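Local coordinates for protein aftrax (Archaeoglobus fulgidus, PDB 3ZC0) that binds duplex RNA and cleaves it as an archaeal C3PO of the Translin/TRAX family, a magnesium-binding ribonuclease assembled from eight copies of the chain, at residues 26-40 and 49-63. The protein carries 1 engineered substitution. Sequence-based numbering, arbitrary orientation.
Sequences VLREMRIHSTKSIAL and AEQELKKAIELLEKV. With nucleotides of chain N.
The imidazole of His33 is covered on one face by the aliphatic part of Lys55, whose CB stands 4.0 Å from the ring centroid in a CH-pi contact, while CD2 of Leu59 lies at the ring edge, in plane. The Glu52 carboxylate is placed near ND1, across the ring from Leu59, modelled too close for the pairing to be trusted. With CG anti to the carbonyl carbon (chi1 -69°), the His33 ring enters a hole formed by Glu52, Lys55, Ala56 and Leu59. Glu52 returns the packing as a knob among His33, Lys36, Ser37 and Leu40.

Further along, Met30 extends with CG anti to the backbone N (chi1 -176°), placing SD 3.7 Å from CD2 of Leu60, within a pocket completed by Ala56, Leu59 and Val63. Val26 CG1 meets Val63 CG2 at 3.5 Å, and at the other end Leu40 CB packs on Ala49 CB at the same 3.5 Å. Helices 6-42 and 46-64 thus form an antiparallel, knobs-into-holes hairpin, their local axes 7.8 Å apart at 161°; Met30 and Leu60 both continue onto Leu84 of helix 73-94.

On the RNA side, the Arg31 guanidinium has Arg28 O over one face and C4' of G9 of chain N over the opposite face. Arg28 NH2 donates to O3' of C8 of chain N at 2.9 Å, while its NH1 forms a salt bridge with Glu21 of a second subunit. Segment 26-40 is thus two-sided: mainly apolar packing joins it to 49-63, while its arginines meet riboses, consistent with recognition of the RNA backbone rather than base identity.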
loop_
_atom_site.group_PDB
_atom_site.type_symbol
_atom_site.label_atom_id
_atom_site.label_comp_id
_atom_site.label_asym_id
_atom_site.label_seq_id
_atom_site.Cartn_x
_atom_site.Cartn_y
_atom_site.Cartn_z
ATOM N N VAL E 26 7.209 -6.720 -28.826
ATOM C CA VAL E 26 7.598 -8.096 -29.063
ATOM C C VAL E 26 7.463 -8.936 -27.804
ATOM O O VAL E 26 6.980 -10.070 -27.856
ATOM C CB VAL E 26 9.022 -8.171 -29.604
ATOM C CG1 VAL E 26 9.452 -9.614 -29.747
ATOM C CG2 VAL E 26 9.079 -7.467 -30.942
ATOM N N LEU E 27 7.875 -8.371 -26.671
ATOM C CA LEU E 27 7.674 -9.028 -25.378
ATOM C C LEU E 27 6.197 -9.277 -25.036
ATOM O O LEU E 27 5.847 -10.372 -24.593
ATOM C CB LEU E 27 8.341 -8.231 -24.273
ATOM C CG LEU E 27 9.867 -8.253 -24.330
ATOM C CD1 LEU E 27 10.458 -7.225 -23.371
ATOM C CD2 LEU E 27 10.377 -9.632 -24.029
ATOM N N ARG E 28 5.329 -8.282 -25.251
ATOM C CA ARG E 28 3.900 -8.496 -24.970
ATOM C C ARG E 28 3.362 -9.627 -25.830
ATOM O O ARG E 28 2.653 -10.510 -25.326
ATOM C CB ARG E 28 3.048 -7.206 -25.033
ATOM C CG ARG E 28 2.079 -7.078 -26.203
ATOM C CD ARG E 28 0.568 -6.894 -25.807
ATOM N NE ARG E 28 0.310 -6.453 -24.438
ATOM C CZ ARG E 28 -0.910 -6.261 -23.929
ATOM N NH1 ARG E 28 -1.997 -6.459 -24.658
ATOM N NH2 ARG E 28 -1.048 -5.868 -22.679
ATOM N N GLU E 29 3.762 -9.650 -27.101
ATOM C CA GLU E 29 3.413 -10.807 -27.928
ATOM C C GLU E 29 3.937 -12.167 -27.416
ATOM O O GLU E 29 3.153 -13.104 -27.234
ATOM C CB GLU E 29 3.778 -10.571 -29.389
ATOM C CG GLU E 29 2.607 -9.991 -30.170
ATOM C CD GLU E 29 3.048 -9.217 -31.380
ATOM O OE1 GLU E 29 4.176 -9.470 -31.864
ATOM O OE2 GLU E 29 2.270 -8.349 -31.835
ATOM N N MET E 30 5.239 -12.267 -27.166
ATOM C CA MET E 30 5.843 -13.530 -26.756
ATOM C C MET E 30 5.133 -14.072 -25.530
ATOM O O MET E 30 4.755 -15.256 -25.472
ATOM C CB MET E 30 7.335 -13.337 -26.466
ATOM C CG MET E 30 8.109 -14.618 -26.112
ATOM S SD MET E 30 9.870 -14.304 -25.800
ATOM C CE MET E 30 9.958 -14.272 -24.029
ATOM N N ARG E 31 4.933 -13.179 -24.566
ATOM C CA ARG E 31 4.231 -13.504 -23.330
ATOM C C ARG E 31 2.795 -14.031 -23.614
ATOM O O ARG E 31 2.421 -15.138 -23.174
ATOM C CB ARG E 31 4.259 -12.282 -22.386
ATOM C CG ARG E 31 3.818 -12.546 -20.946
ATOM C CD ARG E 31 2.399 -12.036 -20.740
ATOM N NE ARG E 31 2.305 -10.630 -21.141
ATOM C CZ ARG E 31 1.199 -10.039 -21.591
ATOM N NH1 ARG E 31 0.071 -10.735 -21.705
ATOM N NH2 ARG E 31 1.229 -8.746 -21.928
ATOM N N ILE E 32 2.010 -13.270 -24.380
ATOM C CA ILE E 32 0.675 -13.732 -24.780
ATOM C C ILE E 32 0.652 -15.151 -25.386
ATOM O O ILE E 32 -0.159 -16.001 -24.988
ATOM C CB ILE E 32 0.017 -12.769 -25.767
ATOM C CG1 ILE E 32 -0.413 -11.492 -25.045
ATOM C CG2 ILE E 32 -1.181 -13.443 -26.423
ATOM C CD1 ILE E 32 -0.716 -10.341 -25.989
ATOM N N HIS E 33 1.540 -15.413 -26.340
ATOM C CA HIS E 33 1.624 -16.760 -26.895
ATOM C C HIS E 33 1.989 -17.834 -25.854
ATOM O O HIS E 33 1.417 -18.930 -25.888
ATOM C CB HIS E 33 2.557 -16.825 -28.103
ATOM C CG HIS E 33 2.023 -16.119 -29.317
ATOM N ND1 HIS E 33 0.748 -16.325 -29.800
ATOM C CD2 HIS E 33 2.594 -15.212 -30.149
ATOM C CE1 HIS E 33 0.555 -15.577 -30.875
ATOM N NE2 HIS E 33 1.661 -14.891 -31.106
ATOM N N SER E 34 2.912 -17.544 -24.931
ATOM C CA SER E 34 3.240 -18.544 -23.908
ATOM C C SER E 34 2.028 -18.901 -23.039
ATOM O O SER E 34 1.709 -20.094 -22.810
ATOM C CB SER E 34 4.364 -18.062 -23.013
ATOM O OG SER E 34 5.508 -17.765 -23.774
ATOM N N THR E 35 1.357 -17.858 -22.555
ATOM C CA THR E 35 0.179 -18.056 -21.721
ATOM C C THR E 35 -0.848 -18.878 -22.489
ATOM O O THR E 35 -1.378 -19.874 -21.973
ATOM C CB THR E 35 -0.450 -16.717 -21.278
ATOM O OG1 THR E 35 0.403 -16.078 -20.328
ATOM C CG2 THR E 35 -1.814 -16.941 -20.631
ATOM N N LYS E 36 -1.099 -18.464 -23.731
ATOM C CA LYS E 36 -2.071 -19.132 -24.581
ATOM C C LYS E 36 -1.740 -20.615 -24.636
ATOM O O LYS E 36 -2.621 -21.462 -24.466
ATOM C CB LYS E 36 -2.072 -18.536 -25.992
ATOM C CG LYS E 36 -3.442 -18.077 -26.510
ATOM C CD LYS E 36 -3.616 -16.568 -26.360
ATOM C CE LYS E 36 -4.393 -15.947 -27.515
ATOM N NZ LYS E 36 -5.861 -16.226 -27.490
ATOM N N SER E 37 -0.463 -20.925 -24.839
ATOM C CA SER E 37 -0.054 -22.313 -24.968
ATOM C C SER E 37 -0.439 -23.100 -23.706
ATOM O O SER E 37 -1.015 -24.206 -23.789
ATOM C CB SER E 37 1.439 -22.413 -25.282
ATOM O OG SER E 37 2.196 -22.495 -24.099
ATOM N N ILE E 38 -0.165 -22.524 -22.539
ATOM C CA ILE E 38 -0.503 -23.249 -21.302
ATOM C C ILE E 38 -2.023 -23.466 -21.143
ATOM O O ILE E 38 -2.501 -24.590 -20.832
ATOM C CB ILE E 38 0.077 -22.571 -20.043
ATOM C CG1 ILE E 38 1.595 -22.449 -20.148
ATOM C CG2 ILE E 38 -0.260 -23.379 -18.815
ATOM C CD1 ILE E 38 2.211 -21.728 -18.986
ATOM N N ALA E 39 -2.768 -22.389 -21.384
ATOM C CA ALA E 39 -4.224 -22.435 -21.360
ATOM C C ALA E 39 -4.732 -23.547 -22.250
ATOM O O ALA E 39 -5.612 -24.313 -21.864
ATOM C CB ALA E 39 -4.806 -21.110 -21.834
ATOM N N LEU E 40 -4.159 -23.613 -23.447
ATOM C CA LEU E 40 -4.593 -24.543 -24.476
ATOM C C LEU E 40 -4.407 -25.974 -24.016
ATOM O O LEU E 40 -5.294 -26.812 -24.203
ATOM C CB LEU E 40 -3.843 -24.289 -25.784
ATOM C CG LEU E 40 -4.432 -23.126 -26.564
ATOM C CD1 LEU E 40 -3.481 -22.696 -27.656
ATOM C CD2 LEU E 40 -5.782 -23.525 -27.137
ATOM N N ALA E 49 -1.802 -25.762 -28.661
ATOM C CA ALA E 49 -0.818 -25.317 -27.680
ATOM C C ALA E 49 0.607 -25.442 -28.238
ATOM O O ALA E 49 1.463 -24.569 -28.004
ATOM C CB ALA E 49 -0.959 -26.115 -26.393
ATOM N N GLU E 50 0.856 -26.527 -28.970
ATOM C CA GLU E 50 2.157 -26.725 -29.601
ATOM C C GLU E 50 2.460 -25.573 -30.561
ATOM O O GLU E 50 3.570 -24.997 -30.555
ATOM C CB GLU E 50 2.190 -28.058 -30.342
ATOM C CG GLU E 50 3.505 -28.339 -31.002
ATOM C CD GLU E 50 4.617 -28.434 -29.991
ATOM O OE1 GLU E 50 4.559 -29.360 -29.152
ATOM O OE2 GLU E 50 5.535 -27.584 -30.031
ATOM N N GLN E 51 1.463 -25.226 -31.376
ATOM C CA GLN E 51 1.610 -24.097 -32.288
ATOM C C GLN E 51 1.964 -22.805 -31.556
ATOM O O GLN E 51 2.952 -22.142 -31.889
ATOM C CB GLN E 51 0.357 -23.913 -33.149
ATOM C CG GLN E 51 0.565 -24.318 -34.601
ATOM C CD GLN E 51 1.341 -25.625 -34.729
ATOM O OE1 GLN E 51 2.575 -25.630 -34.844
ATOM N NE2 GLN E 51 0.618 -26.743 -34.704
ATOM N N GLU E 52 1.163 -22.458 -30.554
ATOM C CA GLU E 52 1.400 -21.237 -29.791
ATOM C C GLU E 52 2.801 -21.175 -29.165
ATOM O O GLU E 52 3.476 -20.122 -29.224
ATOM C CB GLU E 52 0.311 -21.037 -28.737
ATOM C CG GLU E 52 -1.044 -20.593 -29.299
ATOM C CD GLU E 52 -1.026 -19.153 -29.804
ATOM O OE1 GLU E 52 0.028 -18.491 -29.674
ATOM O OE2 GLU E 52 -2.060 -18.675 -30.325
ATOM N N LEU E 53 3.245 -22.293 -28.589
ATOM C CA LEU E 53 4.603 -22.367 -28.026
ATOM C C LEU E 53 5.661 -22.119 -29.100
ATOM O O LEU E 53 6.697 -21.479 -28.843
ATOM C CB LEU E 53 4.861 -23.735 -27.387
ATOM C CG LEU E 53 5.645 -23.765 -26.070
ATOM C CD1 LEU E 53 6.228 -25.141 -25.845
ATOM C CD2 LEU E 53 6.715 -22.689 -25.978
ATOM N N LYS E 54 5.411 -22.657 -30.294
ATOM C CA LYS E 54 6.294 -22.397 -31.417
ATOM C C LYS E 54 6.379 -20.884 -31.646
ATOM O O LYS E 54 7.489 -20.324 -31.645
ATOM C CB LYS E 54 5.843 -23.175 -32.664
ATOM C CG LYS E 54 6.156 -22.548 -34.029
ATOM C CD LYS E 54 5.395 -23.273 -35.152
ATOM C CE LYS E 54 5.416 -22.490 -36.463
ATOM N NZ LYS E 54 6.676 -22.681 -37.230
ATOM N N LYS E 55 5.224 -20.221 -31.781
ATOM C CA LYS E 55 5.212 -18.772 -32.062
ATOM C C LYS E 55 6.017 -17.995 -31.019
ATOM O O LYS E 55 6.813 -17.111 -31.360
ATOM C CB LYS E 55 3.790 -18.210 -32.178
ATOM C CG LYS E 55 2.900 -18.846 -33.267
ATOM C CD LYS E 55 1.635 -17.988 -33.523
ATOM C CE LYS E 55 0.718 -18.550 -34.624
ATOM N NZ LYS E 55 -0.107 -19.724 -34.175
ATOM N N ALA E 56 5.826 -18.366 -29.753
ATOM C CA ALA E 56 6.586 -17.793 -28.638
ATOM C C ALA E 56 8.102 -17.936 -28.791
ATOM O O ALA E 56 8.844 -16.939 -28.772
ATOM C CB ALA E 56 6.150 -18.427 -27.340
ATOM N N ILE E 57 8.565 -19.176 -28.919
ATOM C CA ILE E 57 10.000 -19.432 -29.068
ATOM C C ILE E 57 10.619 -18.723 -30.297
ATOM O O ILE E 57 11.791 -18.313 -30.296
ATOM C CB ILE E 57 10.257 -20.929 -29.110
ATOM C CG1 ILE E 57 10.117 -21.506 -27.695
ATOM C CG2 ILE E 57 11.618 -21.218 -29.689
ATOM C CD1 ILE E 57 10.000 -23.021 -27.666
ATOM N N GLU E 58 9.815 -18.552 -31.337
ATOM C CA GLU E 58 10.275 -17.820 -32.502
ATOM C C GLU E 58 10.403 -16.333 -32.204
ATOM O O GLU E 58 11.321 -15.676 -32.702
ATOM C CB GLU E 58 9.351 -18.076 -33.693
ATOM C CG GLU E 58 9.501 -19.479 -34.262
ATOM C CD GLU E 58 8.596 -19.748 -35.445
ATOM O OE1 GLU E 58 7.604 -18.998 -35.643
ATOM O OE2 GLU E 58 8.883 -20.725 -36.173
ATOM N N LEU E 59 9.488 -15.792 -31.404
ATOM C CA LEU E 59 9.624 -14.400 -30.958
ATOM C C LEU E 59 10.851 -14.191 -30.073
ATOM O O LEU E 59 11.453 -13.119 -30.093
ATOM C CB LEU E 59 8.398 -13.949 -30.185
ATOM C CG LEU E 59 7.286 -13.210 -30.914
ATOM C CD1 LEU E 59 7.696 -12.947 -32.332
ATOM C CD2 LEU E 59 5.954 -13.984 -30.820
ATOM N N LEU E 60 11.214 -15.203 -29.288
ATOM C CA LEU E 60 12.377 -15.095 -28.401
ATOM C C LEU E 60 13.678 -14.726 -29.114
ATOM O O LEU E 60 14.594 -14.198 -28.488
ATOM C CB LEU E 60 12.581 -16.391 -27.622
ATOM C CG LEU E 60 13.284 -16.366 -26.257
ATOM C CD1 LEU E 60 14.598 -17.112 -26.310
ATOM C CD2 LEU E 60 13.478 -14.960 -25.675
ATOM N N GLU E 61 13.769 -15.005 -30.412
ATOM C CA GLU E 61 14.964 -14.660 -31.188
ATOM C C GLU E 61 14.957 -13.165 -31.547
ATOM O O GLU E 61 15.975 -12.460 -31.365
ATOM C CB GLU E 61 15.071 -15.544 -32.438
ATOM C CG GLU E 61 16.497 -15.898 -32.846
ATOM C CD GLU E 61 17.204 -16.778 -31.825
ATOM O OE1 GLU E 61 16.501 -17.443 -31.027
ATOM O OE2 GLU E 61 18.460 -16.805 -31.822
ATOM N N LYS E 62 13.805 -12.686 -32.030
ATOM C CA LYS E 62 13.579 -11.254 -32.235
ATOM C C LYS E 62 13.938 -10.519 -30.950
ATOM O O LYS E 62 14.580 -9.461 -30.978
ATOM C CB LYS E 62 12.118 -10.953 -32.590
ATOM C CG LYS E 62 11.577 -11.652 -33.846
ATOM C CD LYS E 62 11.146 -10.633 -34.910
ATOM C CE LYS E 62 10.186 -9.568 -34.353
ATOM N NZ LYS E 62 8.753 -9.810 -34.722
ATOM N N VAL E 63 13.526 -11.100 -29.825
ATOM C CA VAL E 63 13.813 -10.535 -28.518
ATOM C C VAL E 63 15.308 -10.486 -28.261
ATOM O O VAL E 63 15.851 -9.426 -27.955
ATOM C CB VAL E 63 13.133 -11.324 -27.389
ATOM C CG1 VAL E 63 13.660 -10.877 -26.043
ATOM C CG2 VAL E 63 11.646 -11.128 -27.446
ATOM P P C N 8 -6.280 -2.714 -18.421
ATOM O OP1 C N 8 -7.196 -3.253 -19.465
ATOM O OP2 C N 8 -6.578 -2.965 -16.996
ATOM O "O5'" C N 8 -4.829 -3.281 -18.736
ATOM C "C5'" C N 8 -4.177 -2.991 -19.965
ATOM C "C4'" C N 8 -2.797 -3.581 -19.976
ATOM O "O4'" C N 8 -1.957 -2.907 -19.012
ATOM C "C3'" C N 8 -2.725 -5.040 -19.572
ATOM O "O3'" C N 8 -3.062 -5.884 -20.658
ATOM C "C2'" C N 8 -1.286 -5.191 -19.086
ATOM O "O2'" C N 8 -0.393 -5.385 -20.172
ATOM C "C1'" C N 8 -1.008 -3.808 -18.489
ATOM N N1 C N 8 -1.079 -3.783 -17.012
ATOM C C2 C N 8 -0.004 -4.321 -16.299
ATOM O O2 C N 8 0.946 -4.817 -16.923
ATOM N N3 C N 8 -0.030 -4.296 -14.947
ATOM C C4 C N 8 -1.065 -3.752 -14.311
ATOM N N4 C N 8 -1.027 -3.758 -12.982
ATOM C C5 C N 8 -2.176 -3.186 -15.004
ATOM C C6 C N 8 -2.137 -3.218 -16.344
ATOM P P G N 9 -3.670 -7.350 -20.416
ATOM O OP1 G N 9 -4.133 -7.839 -21.747
ATOM O OP2 G N 9 -4.645 -7.290 -19.301
ATOM O "O5'" G N 9 -2.395 -8.199 -19.967
ATOM C "C5'" G N 9 -2.460 -9.046 -18.836
ATOM C "C4'" G N 9 -1.099 -9.484 -18.360
ATOM O "O4'" G N 9 -0.395 -8.359 -17.770
ATOM C "C3'" G N 9 -1.147 -10.530 -17.259
ATOM O "O3'" G N 9 -1.243 -11.834 -17.788
ATOM C "C2'" G N 9 0.123 -10.269 -16.463
ATOM O "O2'" G N 9 1.244 -10.865 -17.091
ATOM C "C1'" G N 9 0.241 -8.751 -16.573
ATOM N N9 G N 9 -0.439 -8.060 -15.457
ATOM C C8 G N 9 -1.674 -7.458 -15.518
ATOM N N7 G N 9 -2.048 -6.909 -14.396
ATOM C C5 G N 9 -0.993 -7.159 -13.537
ATOM C C6 G N 9 -0.826 -6.802 -12.174
ATOM O O6 G N 9 -1.605 -6.176 -11.442
ATOM N N1 G N 9 0.393 -7.252 -11.671
ATOM C C2 G N 9 1.329 -7.955 -12.390
ATOM N N2 G N 9 2.441 -8.300 -11.731
ATOM N N3 G N 9 1.188 -8.293 -13.662
ATOM C C4 G N 9 0.009 -7.869 -14.172
#